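Local atomic coordinates of FMN-dependent NADH:quinone oxidoreductase 1 (Bacillus anthracis, PDB entry 3U7I), a protein that probably uses FMN and NADH to reduce quinones, protecting against thiol-specific stress, and to cleave the azo bond of aromatic azo compounds. Residues Asn96-Leu102 with Arg142-Gln148. Numbering follows the deposited sequence.
Sequences NTYVIVL and RRMLVIQ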
ATOM      1  N   ASN C  96      21.315  10.874  -2.259  1.00 18.50           N
ATOM      2  CA  ASN C  96      21.206  10.770  -3.716  1.00 22.20           C
ATOM      3  C   ASN C  96      21.202   9.322  -4.211  1.00 20.08           C
ATOM      4  O   ASN C  96      21.109   9.068  -5.414  1.00 19.60           O
ATOM      5  CB  ASN C  96      22.262  11.615  -4.444  1.00 30.74           C
ATOM      6  CG  ASN C  96      23.618  10.973  -4.445  1.00 37.92           C
ATOM      7  OD1 ASN C  96      24.075  10.474  -3.422  1.00 42.76           O
ATOM      8  ND2 ASN C  96      24.273  10.967  -5.602  1.00 39.06           N
ATOM      9  N   THR C  97      21.290   8.384  -3.269  1.00 16.69           N
ATOM     10  CA  THR C  97      21.182   6.953  -3.555  1.00 16.35           C
ATOM     11  C   THR C  97      20.241   6.314  -2.528  1.00 16.65           C
ATOM     12  O   THR C  97      20.408   6.502  -1.314  1.00 16.56           O
ATOM     13  CB  THR C  97      22.575   6.247  -3.537  1.00 19.37           C
ATOM     14  OG1 THR C  97      23.452   6.858  -4.497  1.00 18.28           O
ATOM     15  CG2 THR C  97      22.442   4.751  -3.839  1.00 21.61           C
ATOM     16  N   TYR C  98      19.239   5.581  -3.010  1.00 17.91           N
ATOM     17  CA  TYR C  98      18.239   4.979  -2.132  1.00 14.55           C
ATOM     18  C   TYR C  98      18.251   3.470  -2.294  1.00 15.34           C
ATOM     19  O   TYR C  98      18.368   2.966  -3.412  1.00 15.53           O
ATOM     20  CB  TYR C  98      16.834   5.501  -2.461  1.00 14.89           C
ATOM     21  CG  TYR C  98      16.702   7.007  -2.390  1.00 16.92           C
ATOM     22  CD1 TYR C  98      16.528   7.654  -1.162  1.00 17.39           C
ATOM     23  CD2 TYR C  98      16.754   7.786  -3.548  1.00 16.25           C
ATOM     24  CE1 TYR C  98      16.418   9.039  -1.088  1.00 17.87           C
ATOM     25  CE2 TYR C  98      16.644   9.167  -3.489  1.00 17.55           C
ATOM     26  CZ  TYR C  98      16.473   9.793  -2.253  1.00 18.85           C
ATOM     27  OH  TYR C  98      16.357  11.173  -2.181  1.00 18.34           O
ATOM     28  N   VAL C  99      18.137   2.745  -1.184  1.00 15.99           N
ATOM     29  CA  VAL C  99      17.976   1.289  -1.254  1.00 20.36           C
ATOM     30  C   VAL C  99      16.740   0.848  -0.468  1.00 19.07           C
ATOM     31  O   VAL C  99      16.700   0.981   0.758  1.00 20.02           O
ATOM     32  CB  VAL C  99      19.234   0.517  -0.755  1.00 16.76           C
ATOM     33  CG1 VAL C  99      19.032  -1.003  -0.902  1.00 17.08           C
ATOM     34  CG2 VAL C  99      20.479   0.964  -1.522  1.00 19.16           C
ATOM     35  N   ILE C 100      15.736   0.334  -1.177  1.00 17.15           N
ATOM     36  CA  ILE C 100      14.523  -0.178  -0.539  1.00 16.33           C
ATOM     37  C   ILE C 100      14.556  -1.702  -0.406  1.00 17.32           C
ATOM     38  O   ILE C 100      14.755  -2.421  -1.386  1.00 17.93           O
ATOM     39  CB  ILE C 100      13.235   0.261  -1.298  1.00 14.40           C
ATOM     40  CG1 ILE C 100      13.065   1.782  -1.214  1.00 17.14           C
ATOM     41  CG2 ILE C 100      11.999  -0.490  -0.752  1.00 16.09           C
ATOM     42  CD1 ILE C 100      11.826   2.328  -1.916  1.00 19.31           C
ATOM     43  N   VAL C 101      14.369  -2.180   0.821  1.00 17.60           N
ATOM     44  CA  VAL C 101      14.324  -3.615   1.107  1.00 20.26           C
ATOM     45  C   VAL C 101      12.911  -4.009   1.561  1.00 17.92           C
ATOM     46  O   VAL C 101      12.382  -3.460   2.528  1.00 18.70           O
ATOM     47  CB  VAL C 101      15.368  -4.012   2.193  1.00 15.67           C
ATOM     48  CG1 VAL C 101      15.511  -5.539   2.304  1.00 18.37           C
ATOM     49  CG2 VAL C 101      16.729  -3.345   1.898  1.00 16.93           C
ATOM     50  N   LEU C 102      12.297  -4.953   0.860  1.00 18.82           N
ATOM     51  CA  LEU C 102      10.951  -5.376   1.231  1.00 18.17           C
ATOM     52  C   LEU C 102      10.675  -6.817   0.868  1.00 20.49           C
ATOM     53  O   LEU C 102      11.208  -7.331  -0.125  1.00 19.31           O
ATOM     54  CB  LEU C 102       9.894  -4.497   0.556  1.00 23.41           C
ATOM     55  CG  LEU C 102       9.699  -4.697  -0.950  1.00 25.17           C
ATOM     56  CD1 LEU C 102       8.343  -4.154  -1.404  1.00 26.20           C
ATOM     57  CD2 LEU C 102      10.847  -4.041  -1.712  1.00 25.08           C
ATOM     58  N   ARG C 142      19.490  11.292  -8.970  1.00 21.20           N
ATOM     59  CA  ARG C 142      19.502  10.363  -7.854  1.00 21.83           C
ATOM     60  C   ARG C 142      19.253   8.946  -8.354  1.00 20.67           C
ATOM     61  O   ARG C 142      18.777   8.751  -9.472  1.00 19.15           O
ATOM     62  CB  ARG C 142      18.461  10.766  -6.802  1.00 21.67           C
ATOM     63  CG  ARG C 142      18.596  12.214  -6.367  1.00 19.55           C
ATOM     64  CD  ARG C 142      17.541  12.640  -5.361  1.00 16.98           C
ATOM     65  NE  ARG C 142      17.649  14.077  -5.125  1.00 17.88           N
ATOM     66  CZ  ARG C 142      17.656  14.669  -3.932  1.00 16.86           C
ATOM     67  NH1 ARG C 142      17.769  15.992  -3.866  1.00 21.96           N
ATOM     68  NH2 ARG C 142      17.547  13.959  -2.817  1.00 16.65           N
ATOM     69  N   ARG C 143      19.578   7.959  -7.523  1.00 21.11           N
ATOM     70  CA  ARG C 143      19.470   6.559  -7.925  1.00 20.17           C
ATOM     71  C   ARG C 143      18.690   5.737  -6.904  1.00 20.18           C
ATOM     72  O   ARG C 143      18.758   5.977  -5.700  1.00 20.03           O
ATOM     73  CB  ARG C 143      20.852   5.932  -8.136  1.00 19.55           C
ATOM     74  CG  ARG C 143      21.756   6.669  -9.094  1.00 22.02           C
ATOM     75  CD  ARG C 143      22.679   7.662  -8.363  1.00 22.87           C
ATOM     76  NE  ARG C 143      23.471   7.016  -7.315  1.00 22.57           N
ATOM     77  CZ  ARG C 143      24.657   6.442  -7.510  1.00 25.13           C
ATOM     78  NH1 ARG C 143      25.205   6.425  -8.722  1.00 24.00           N
ATOM     79  NH2 ARG C 143      25.298   5.879  -6.491  1.00 25.30           N
HETATM   80  N   MSE C 144      17.967   4.743  -7.398  1.00 18.53           N
HETATM   81  CA  MSE C 144      17.169   3.886  -6.531  0.53 17.30           C
HETATM   82  C   MSE C 144      17.377   2.417  -6.879  1.00 18.92           C
HETATM   83  O   MSE C 144      17.359   2.029  -8.050  1.00 19.06           O
HETATM   84  CB  MSE C 144      15.679   4.252  -6.616  0.53 16.59           C
HETATM   85  CG  MSE C 144      14.725   3.168  -6.097  0.53 17.80           C
HETATM   86 SE   MSE C 144      14.603   2.957  -4.136  0.53 32.28          SE
HETATM   87  CE  MSE C 144      13.839   4.700  -3.677  0.53 30.74           C
ATOM     88  N   LEU C 145      17.583   1.609  -5.843  1.00 18.06           N
ATOM     89  CA  LEU C 145      17.667   0.160  -5.974  1.00 19.37           C
ATOM     90  C   LEU C 145      16.631  -0.455  -5.052  1.00 18.81           C
ATOM     91  O   LEU C 145      16.568  -0.125  -3.868  1.00 21.29           O
ATOM     92  CB  LEU C 145      19.059  -0.350  -5.605  1.00 21.25           C
ATOM     93  CG  LEU C 145      19.236  -1.871  -5.607  1.00 22.73           C
ATOM     94  CD1 LEU C 145      19.237  -2.428  -7.035  1.00 21.98           C
ATOM     95  CD2 LEU C 145      20.517  -2.257  -4.868  1.00 24.05           C
ATOM     96  N   VAL C 146      15.804  -1.342  -5.594  1.00 17.34           N
ATOM     97  CA  VAL C 146      14.817  -2.042  -4.781  1.00 15.70           C
ATOM     98  C   VAL C 146      15.220  -3.510  -4.653  1.00 17.28           C
ATOM     99  O   VAL C 146      15.523  -4.159  -5.655  1.00 18.54           O
ATOM    100  CB  VAL C 146      13.408  -1.939  -5.403  1.00 17.57           C
ATOM    101  CG1 VAL C 146      12.408  -2.770  -4.602  1.00 18.12           C
ATOM    102  CG2 VAL C 146      12.967  -0.490  -5.479  1.00 12.85           C
ATOM    103  N   ILE C 147      15.262  -4.016  -3.425  1.00 18.10           N
ATOM    104  CA  ILE C 147      15.557  -5.425  -3.183  0.70 20.03           C
ATOM    105  C   ILE C 147      14.282  -6.108  -2.695  1.00 19.67           C
ATOM    106  O   ILE C 147      13.852  -5.907  -1.558  1.00 20.88           O
ATOM    107  CB  ILE C 147      16.695  -5.604  -2.138  0.70 19.87           C
ATOM    108  CG1 ILE C 147      18.024  -5.091  -2.711  0.70 19.85           C
ATOM    109  CG2 ILE C 147      16.821  -7.068  -1.730  0.70 19.93           C
ATOM    110  CD1 ILE C 147      19.151  -5.040  -1.699  0.70 20.06           C
ATOM    111  N   GLN C 148      13.693  -6.940  -3.546  1.00 19.01           N
ATOM    112  CA  GLN C 148      12.399  -7.566  -3.240  1.00 19.10           C
ATOM    113  C   GLN C 148      12.445  -9.088  -3.231  1.00 20.23           C
ATOM    114  O   GLN C 148      12.826  -9.705  -4.229  1.00 24.61           O
ATOM    115  CB  GLN C 148      11.335  -7.095  -4.249  1.00 19.59           C
ATOM    116  CG  GLN C 148       9.957  -7.758  -4.114  1.00 18.80           C
ATOM    117  CD  GLN C 148       8.961  -7.238  -5.150  1.00 21.09           C
ATOM    118  OE1 GLN C 148       8.256  -6.251  -4.909  1.00 25.41           O
ATOM    119  NE2 GLN C 148       8.904  -7.893  -6.311  1.00 19.53           N
TER
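N96 O accepts R143 N at 2.8 Å, the first bond between neighbouring parallel strands of the flavodoxin-like sheet; strands 97-102 and 143-148 run 13° apart, their axes approaching to 4.7 Å. T97 OG1 receives R143 NE at 2.8 Å and R143 NH2 at 2.9 Å; that NH2 also reaches L213 O. Y98 N binds R143 O (2.8 Å) and Y98 O binds L145 N (2.9 Å), so Y98 brackets M144 as parallel pairing requires. Its OH accepts R142 NH2 at 3.1 Å, besides bonding to F92 O; R142 NH2 also bonds to K93 O. V99 shares a face with L145 and I147 (V99 CG1 to I147 CD1, 4.1 Å), beneath helix 22-37. I100 repeats the bracket around V146, its N on L145 O (2.9 Å), its O on I147 N (2.6 Å); I100 CG1 meets selenomethionine M144 SE at 3.5 Å, facing helix 165-177. The V101 side chain lies about 4 Å from that of S23, a predicted FMN-binding residue. L102 N closes the ladder on I147 O (3.0 Å). The chemistry implies a backbone ladder, apolar mid-length, secured N-terminally by R142 and R143 side-chain bonds.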